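Local structure of STING-associated CdnE c-di-GMP synthase (Flavobacteriaceae, 6WT8) at residues A[72-77]-A[168-173]; A[162-166]-A[178-184]. The protein synthesises the second messenger cyclic di-GMP, probably sensed by an associated STING protein, as the CD-NTase of a bacterial CBASS defence system. The contacts are given in a common frame with arbitrary orientation. Numbering follows the deposited sequence.

Interaction 1 (A[72-77]-A[168-173]); sequences KVEAHL and VLSSTY
Two helical segments, 72-77 within helix 60-81 and 168-172 in the C-terminal part of helix 154-172, cross obliquely, with their axes 10.4 Å apart at closest approach and their N-to-C directions at 120°; Leu-77 lies nearest Val-168 (CA to CA 7.2 Å). No hydrogen bond crosses, and side-chain packing makes the contact. His-76 (chi1 m, chi2 -70°) points toward the second helix, and its ring meets two neighbours, one over a face and one at the edge. Thr-172 CG2 sits over the face, 3.5 Å from the ring centroid in a CH-pi contact, while Tyr-173 OH approaches the edge, 3.2 Å from His-76 CD2. The m rotamer of Thr-172 allows this, since OG1 turns back to Val-168 O (2.9 Å), leaving the methyl to meet the imidazole. Tyr-173, already out of the helical conformation (phi/psi -116/138), has chi1 m, which directs its ring toward helix 60-81, its OH 3.8 Å from both Val-73 N and Lys-72 O. Deeper in, Val-73 (t) brings CG1 to 3.8 Å from Leu-169 CD2, and Leu-77 (mt) brings CD2 to 4.0 Å from Leu-169 CG, Leu-169 itself being mt. Val-73 and Leu-77 continue onto Leu-107 and Val-197, and Leu-169 onto Val-186. This is helix-on-helix packing above a mixed beta-sheet, consistent with the alpha/beta nucleotidyltransferase core of CD-NTases.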
loop_
_atom_site.group_PDB
_atom_site.type_symbol
_atom_site.label_atom_id
_atom_site.label_comp_id
_atom_site.label_asym_id
_atom_site.label_seq_id
_atom_site.Cartn_x
_atom_site.Cartn_y
_atom_site.Cartn_z
ATOM N N LYS A 72 -12.186 -6.293 -16.098
ATOM C CA LYS A 72 -12.407 -7.143 -17.270
ATOM C C LYS A 72 -11.876 -8.549 -17.022
ATOM O O LYS A 72 -12.541 -9.546 -17.365
ATOM C CB LYS A 72 -11.759 -6.548 -18.515
ATOM C CG LYS A 72 -12.453 -5.260 -18.882
ATOM C CD LYS A 72 -12.000 -4.752 -20.210
ATOM C CE LYS A 72 -12.853 -3.519 -20.596
ATOM N NZ LYS A 72 -12.601 -3.105 -22.026
ATOM N N VAL A 73 -10.671 -8.661 -16.434
ATOM C CA VAL A 73 -10.141 -9.989 -16.077
ATOM C C VAL A 73 -11.079 -10.702 -15.105
ATOM O O VAL A 73 -11.356 -11.917 -15.250
ATOM C CB VAL A 73 -8.730 -9.844 -15.483
ATOM C CG1 VAL A 73 -8.167 -11.186 -15.055
ATOM C CG2 VAL A 73 -7.796 -9.252 -16.535
ATOM N N GLU A 74 -11.517 -9.989 -14.054
ATOM C CA GLU A 74 -12.423 -10.584 -13.071
ATOM C C GLU A 74 -13.657 -11.183 -13.729
ATOM O O GLU A 74 -14.082 -12.279 -13.336
ATOM C CB GLU A 74 -12.851 -9.509 -12.041
ATOM C CG GLU A 74 -13.813 -10.127 -11.035
ATOM C CD GLU A 74 -14.266 -9.169 -9.933
ATOM O OE1 GLU A 74 -13.448 -8.421 -9.383
ATOM O OE2 GLU A 74 -15.479 -9.204 -9.586
ATOM N N ALA A 75 -14.241 -10.505 -14.721
ATOM C CA ALA A 75 -15.469 -11.037 -15.324
ATOM C C ALA A 75 -15.225 -12.417 -15.937
ATOM O O ALA A 75 -16.055 -13.324 -15.812
ATOM C CB ALA A 75 -15.997 -10.087 -16.399
ATOM N N HIS A 76 -14.073 -12.609 -16.580
ATOM C CA HIS A 76 -13.763 -13.928 -17.144
ATOM C C HIS A 76 -13.576 -14.981 -16.053
ATOM O O HIS A 76 -14.082 -16.114 -16.156
ATOM C CB HIS A 76 -12.500 -13.841 -18.004
ATOM C CG HIS A 76 -12.687 -13.055 -19.253
ATOM N ND1 HIS A 76 -13.461 -13.518 -20.301
ATOM C CD2 HIS A 76 -12.237 -11.829 -19.622
ATOM C CE1 HIS A 76 -13.489 -12.600 -21.261
ATOM N NE2 HIS A 76 -12.773 -11.559 -20.868
ATOM N N LEU A 77 -12.816 -14.644 -14.997
ATOM C CA LEU A 77 -12.586 -15.612 -13.950
ATOM C C LEU A 77 -13.876 -15.891 -13.188
ATOM O O LEU A 77 -14.099 -17.019 -12.753
ATOM C CB LEU A 77 -11.520 -15.065 -12.998
ATOM C CG LEU A 77 -10.174 -14.739 -13.603
ATOM C CD1 LEU A 77 -9.309 -14.104 -12.537
ATOM C CD2 LEU A 77 -9.508 -16.101 -13.970
ATOM N N VAL A 168 -8.387 -20.474 -18.650
ATOM C CA VAL A 168 -9.361 -19.463 -19.074
ATOM C C VAL A 168 -8.656 -18.225 -19.597
ATOM O O VAL A 168 -9.009 -17.684 -20.658
ATOM C CB VAL A 168 -10.273 -19.119 -17.890
ATOM C CG1 VAL A 168 -11.090 -17.852 -18.203
ATOM C CG2 VAL A 168 -11.164 -20.262 -17.649
ATOM N N LEU A 169 -7.621 -17.770 -18.870
ATOM C CA LEU A 169 -6.981 -16.526 -19.286
ATOM C C LEU A 169 -6.206 -16.722 -20.583
ATOM O O LEU A 169 -6.187 -15.835 -21.450
ATOM C CB LEU A 169 -6.082 -16.010 -18.144
ATOM C CG LEU A 169 -6.888 -15.576 -16.912
ATOM C CD1 LEU A 169 -5.929 -15.388 -15.708
ATOM C CD2 LEU A 169 -7.704 -14.285 -17.162
ATOM N N SER A 170 -5.558 -17.886 -20.750
ATOM C CA SER A 170 -4.809 -18.119 -21.976
ATOM C C SER A 170 -5.719 -18.239 -23.181
ATOM O O SER A 170 -5.263 -18.013 -24.306
ATOM C CB SER A 170 -3.981 -19.399 -21.855
ATOM O OG SER A 170 -2.981 -19.233 -20.888
ATOM N N SER A 171 -6.953 -18.694 -22.978
ATOM C CA SER A 171 -7.880 -18.793 -24.098
ATOM C C SER A 171 -8.529 -17.461 -24.436
ATOM O O SER A 171 -9.089 -17.326 -25.530
ATOM C CB SER A 171 -8.949 -19.845 -23.799
ATOM O OG SER A 171 -9.864 -19.433 -22.833
ATOM N N THR A 172 -8.427 -16.462 -23.559
ATOM C CA THR A 172 -9.052 -15.149 -23.694
ATOM C C THR A 172 -8.071 -14.091 -24.160
ATOM O O THR A 172 -8.395 -13.283 -25.040
ATOM C CB THR A 172 -9.640 -14.707 -22.347
ATOM O OG1 THR A 172 -10.601 -15.657 -21.900
ATOM C CG2 THR A 172 -10.285 -13.316 -22.452
ATOM N N TYR A 173 -6.852 -14.118 -23.640
ATOM C CA TYR A 173 -5.868 -13.078 -23.895
ATOM C C TYR A 173 -4.681 -13.644 -24.657
ATOM O O TYR A 173 -4.192 -14.739 -24.351
ATOM C CB TYR A 173 -5.389 -12.441 -22.560
ATOM C CG TYR A 173 -6.505 -11.747 -21.822
ATOM C CD1 TYR A 173 -6.925 -10.471 -22.210
ATOM C CD2 TYR A 173 -7.207 -12.395 -20.804
ATOM C CE1 TYR A 173 -7.982 -9.848 -21.563
ATOM C CE2 TYR A 173 -8.267 -11.733 -20.114
ATOM C CZ TYR A 173 -8.648 -10.479 -20.532
ATOM O OH TYR A 173 -9.708 -9.880 -19.884
#

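Interaction 2 (A[162-166]-A[178-184]); sequences RLKSE and IEKENSI
Arg-162, one turn before Glu-166 in helix 154-172, reaches into the irregular turn 178-183 that leads to strand 184-189, and its guanidinium group gathers carbonyls of that turn. Its chi1 t, chi2 p, chi3 t conformation carries the group across to the loop. NH2 donates to Lys-180 O (3.0 Å) and, weakly, to Ile-178 O (2.9 Å); NH1 adds a weak bond to the same Lys-180 O (3.2 Å). A water accepts from Arg-162 NH1 (2.8 Å), its oxygen lying 3.2 Å from Glu-181 O. Within the helix the arginine has an acidic partner: NE donates to Glu-166 OE2 at 2.8 Å in a salt bridge, to which NH2 adds a weak bond (Arg-162 NH2 to Glu-166 OE2, 3.2 Å). The carboxylate is shared with Lys-224, whose NZ bonds to Ile-178 O as well. Ile-184, pointing toward the helix, lays CG1 over one guanidinium face (3.4 Å from Arg-162 NE) and sets CD1 3.7 Å from both Ser-165 CB and Glu-166 CG. The closest CA pair is Glu-166 with Ile-178 (6.2 Å), and Ile-178 CD1 lies 3.6 Å from Glu-166 OE1. Lys-180 and Ser-183 instead turn their polar ends to Asp-196. The whole is a buried arginine bound to main-chain carbonyls of the loop that connects the beta-hairpin strands 176-177 and 184-189.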
loop_
_atom_site.group_PDB
_atom_site.type_symbol
_atom_site.label_atom_id
_atom_site.label_comp_id
_atom_site.label_asym_id
_atom_site.label_seq_id
_atom_site.Cartn_x
_atom_site.Cartn_y
_atom_site.Cartn_z
ATOM N N ARG A 162 -5.935 -22.151 -9.573
ATOM C CA ARG A 162 -4.780 -21.642 -10.326
ATOM C C ARG A 162 -4.730 -22.186 -11.751
ATOM O O ARG A 162 -4.544 -21.427 -12.703
ATOM C CB ARG A 162 -3.495 -21.965 -9.572
ATOM C CG ARG A 162 -2.164 -21.736 -10.394
ATOM C CD ARG A 162 -1.943 -20.261 -10.709
ATOM N NE ARG A 162 -0.859 -20.123 -11.705
ATOM C CZ ARG A 162 0.299 -19.471 -11.541
ATOM N NH1 ARG A 162 0.559 -18.835 -10.402
ATOM N NH2 ARG A 162 1.155 -19.423 -12.540
ATOM N N LEU A 163 -4.872 -23.498 -11.906
ATOM C CA LEU A 163 -4.741 -24.084 -13.250
ATOM C C LEU A 163 -5.937 -23.736 -14.122
ATOM O O LEU A 163 -5.774 -23.463 -15.332
ATOM C CB LEU A 163 -4.551 -25.622 -13.160
ATOM C CG LEU A 163 -3.252 -26.028 -12.437
ATOM C CD1 LEU A 163 -3.195 -27.543 -12.329
ATOM C CD2 LEU A 163 -2.044 -25.536 -13.211
ATOM N N LYS A 164 -7.136 -23.722 -13.537
ATOM C CA LYS A 164 -8.310 -23.339 -14.305
ATOM C C LYS A 164 -8.195 -21.899 -14.791
ATOM O O LYS A 164 -8.539 -21.589 -15.941
ATOM C CB LYS A 164 -9.544 -23.541 -13.446
ATOM C CG LYS A 164 -10.868 -23.350 -14.159
ATOM C CD LYS A 164 -11.913 -23.862 -13.159
ATOM C CE LYS A 164 -13.301 -24.003 -13.771
ATOM N NZ LYS A 164 -13.337 -25.157 -14.719
ATOM N N SER A 165 -7.644 -21.035 -13.939
ATOM C CA SER A 165 -7.422 -19.648 -14.348
ATOM C C SER A 165 -6.408 -19.529 -15.468
ATOM O O SER A 165 -6.572 -18.701 -16.386
ATOM C CB SER A 165 -6.929 -18.854 -13.111
ATOM O OG SER A 165 -7.932 -18.813 -12.123
ATOM N N GLU A 166 -5.315 -20.316 -15.420
ATOM C CA GLU A 166 -4.357 -20.283 -16.534
ATOM C C GLU A 166 -5.049 -20.629 -17.848
ATOM O O GLU A 166 -4.832 -19.972 -18.876
ATOM C CB GLU A 166 -3.219 -21.274 -16.312
ATOM C CG GLU A 166 -2.370 -20.931 -15.108
ATOM C CD GLU A 166 -1.234 -21.908 -14.931
ATOM O OE1 GLU A 166 -1.103 -22.875 -15.736
ATOM O OE2 GLU A 166 -0.474 -21.722 -13.959
ATOM N N ILE A 178 2.158 -17.733 -17.501
ATOM C CA ILE A 178 1.680 -18.701 -16.537
ATOM C C ILE A 178 2.821 -19.351 -15.772
ATOM O O ILE A 178 2.570 -20.271 -14.967
ATOM C CB ILE A 178 0.801 -19.790 -17.180
ATOM C CG1 ILE A 178 1.669 -20.640 -18.108
ATOM C CG2 ILE A 178 -0.415 -19.195 -17.862
ATOM C CD1 ILE A 178 1.089 -22.025 -18.459
ATOM N N GLU A 179 4.045 -18.865 -15.943
ATOM C CA GLU A 179 5.194 -19.521 -15.321
ATOM C C GLU A 179 5.612 -18.953 -13.969
ATOM O O GLU A 179 6.509 -19.532 -13.341
ATOM C CB GLU A 179 6.397 -19.500 -16.288
ATOM C CG GLU A 179 6.144 -20.340 -17.528
ATOM C CD GLU A 179 5.713 -21.768 -17.179
ATOM O OE1 GLU A 179 6.238 -22.321 -16.186
ATOM O OE2 GLU A 179 4.844 -22.345 -17.879
ATOM N N LYS A 180 5.013 -17.858 -13.493
ATOM C CA LYS A 180 5.417 -17.289 -12.200
ATOM C C LYS A 180 4.771 -18.064 -11.063
ATOM O O LYS A 180 3.681 -18.615 -11.214
ATOM C CB LYS A 180 5.059 -15.805 -12.060
ATOM C CG LYS A 180 5.606 -14.939 -13.199
ATOM C CD LYS A 180 5.653 -13.455 -12.790
ATOM C CE LYS A 180 4.300 -12.803 -12.719
ATOM N NZ LYS A 180 4.397 -11.308 -12.537
ATOM N N GLU A 181 5.462 -18.096 -9.917
ATOM C CA GLU A 181 5.057 -18.967 -8.815
ATOM C C GLU A 181 3.781 -18.462 -8.178
ATOM O O GLU A 181 2.911 -19.264 -7.805
ATOM C CB GLU A 181 6.105 -19.007 -7.707
ATOM C CG GLU A 181 7.498 -19.385 -8.030
ATOM C CD GLU A 181 8.313 -19.283 -6.767
ATOM O OE1 GLU A 181 8.385 -18.160 -6.199
ATOM O OE2 GLU A 181 8.796 -20.328 -6.301
ATOM N N ASN A 182 3.700 -17.156 -7.947
ATOM C CA ASN A 182 2.681 -16.600 -7.075
ATOM C C ASN A 182 1.635 -15.783 -7.820
ATOM O O ASN A 182 0.715 -15.266 -7.189
ATOM C CB ASN A 182 3.338 -15.734 -5.984
ATOM C CG ASN A 182 4.086 -16.556 -4.954
ATOM O OD1 ASN A 182 3.604 -17.579 -4.455
ATOM N ND2 ASN A 182 5.299 -16.120 -4.641
ATOM N N SER A 183 1.719 -15.665 -9.143
ATOM C CA SER A 183 0.631 -14.978 -9.862
ATOM C C SER A 183 0.641 -15.425 -11.319
ATOM O O SER A 183 1.624 -15.988 -11.822
ATOM C CB SER A 183 0.730 -13.427 -9.780
ATOM O OG SER A 183 1.917 -13.020 -10.479
ATOM N N ILE A 184 -0.452 -15.098 -12.002
ATOM C CA ILE A 184 -0.576 -15.169 -13.457
ATOM C C ILE A 184 -0.535 -13.746 -14.009
ATOM O O ILE A 184 -1.257 -12.888 -13.512
ATOM C CB ILE A 184 -1.892 -15.859 -13.852
ATOM C CG1 ILE A 184 -1.939 -17.310 -13.330
ATOM C CG2 ILE A 184 -2.036 -15.885 -15.411
ATOM C CD1 ILE A 184 -3.409 -17.847 -13.316
HETATM O O HOH W 1 -0.299 -19.539 -7.857
#

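Helix 154-172 serves both contacts: its residues 162-166 enter interaction 2 and its C-terminal part, with Tyr-173 beyond it, interaction 1, with centres 12 Å apart on the same side of the chain's centre. Along the sequence the segments alternate, 72-77, 162-166, 168-173 and 178-184, so the two contacts cross along the chain. They also touch directly, Leu-77 CD2 lying 3.6 Å from Ser-165 OG and Leu-169 CD1 3.9 Å from Ile-184 CG2, so the two contacts adjoin. Helix 154-172 is thereby held against helix 60-81 by interaction 1 and against the hairpin that follows it by interaction 2, joining both helices to the mixed sheet.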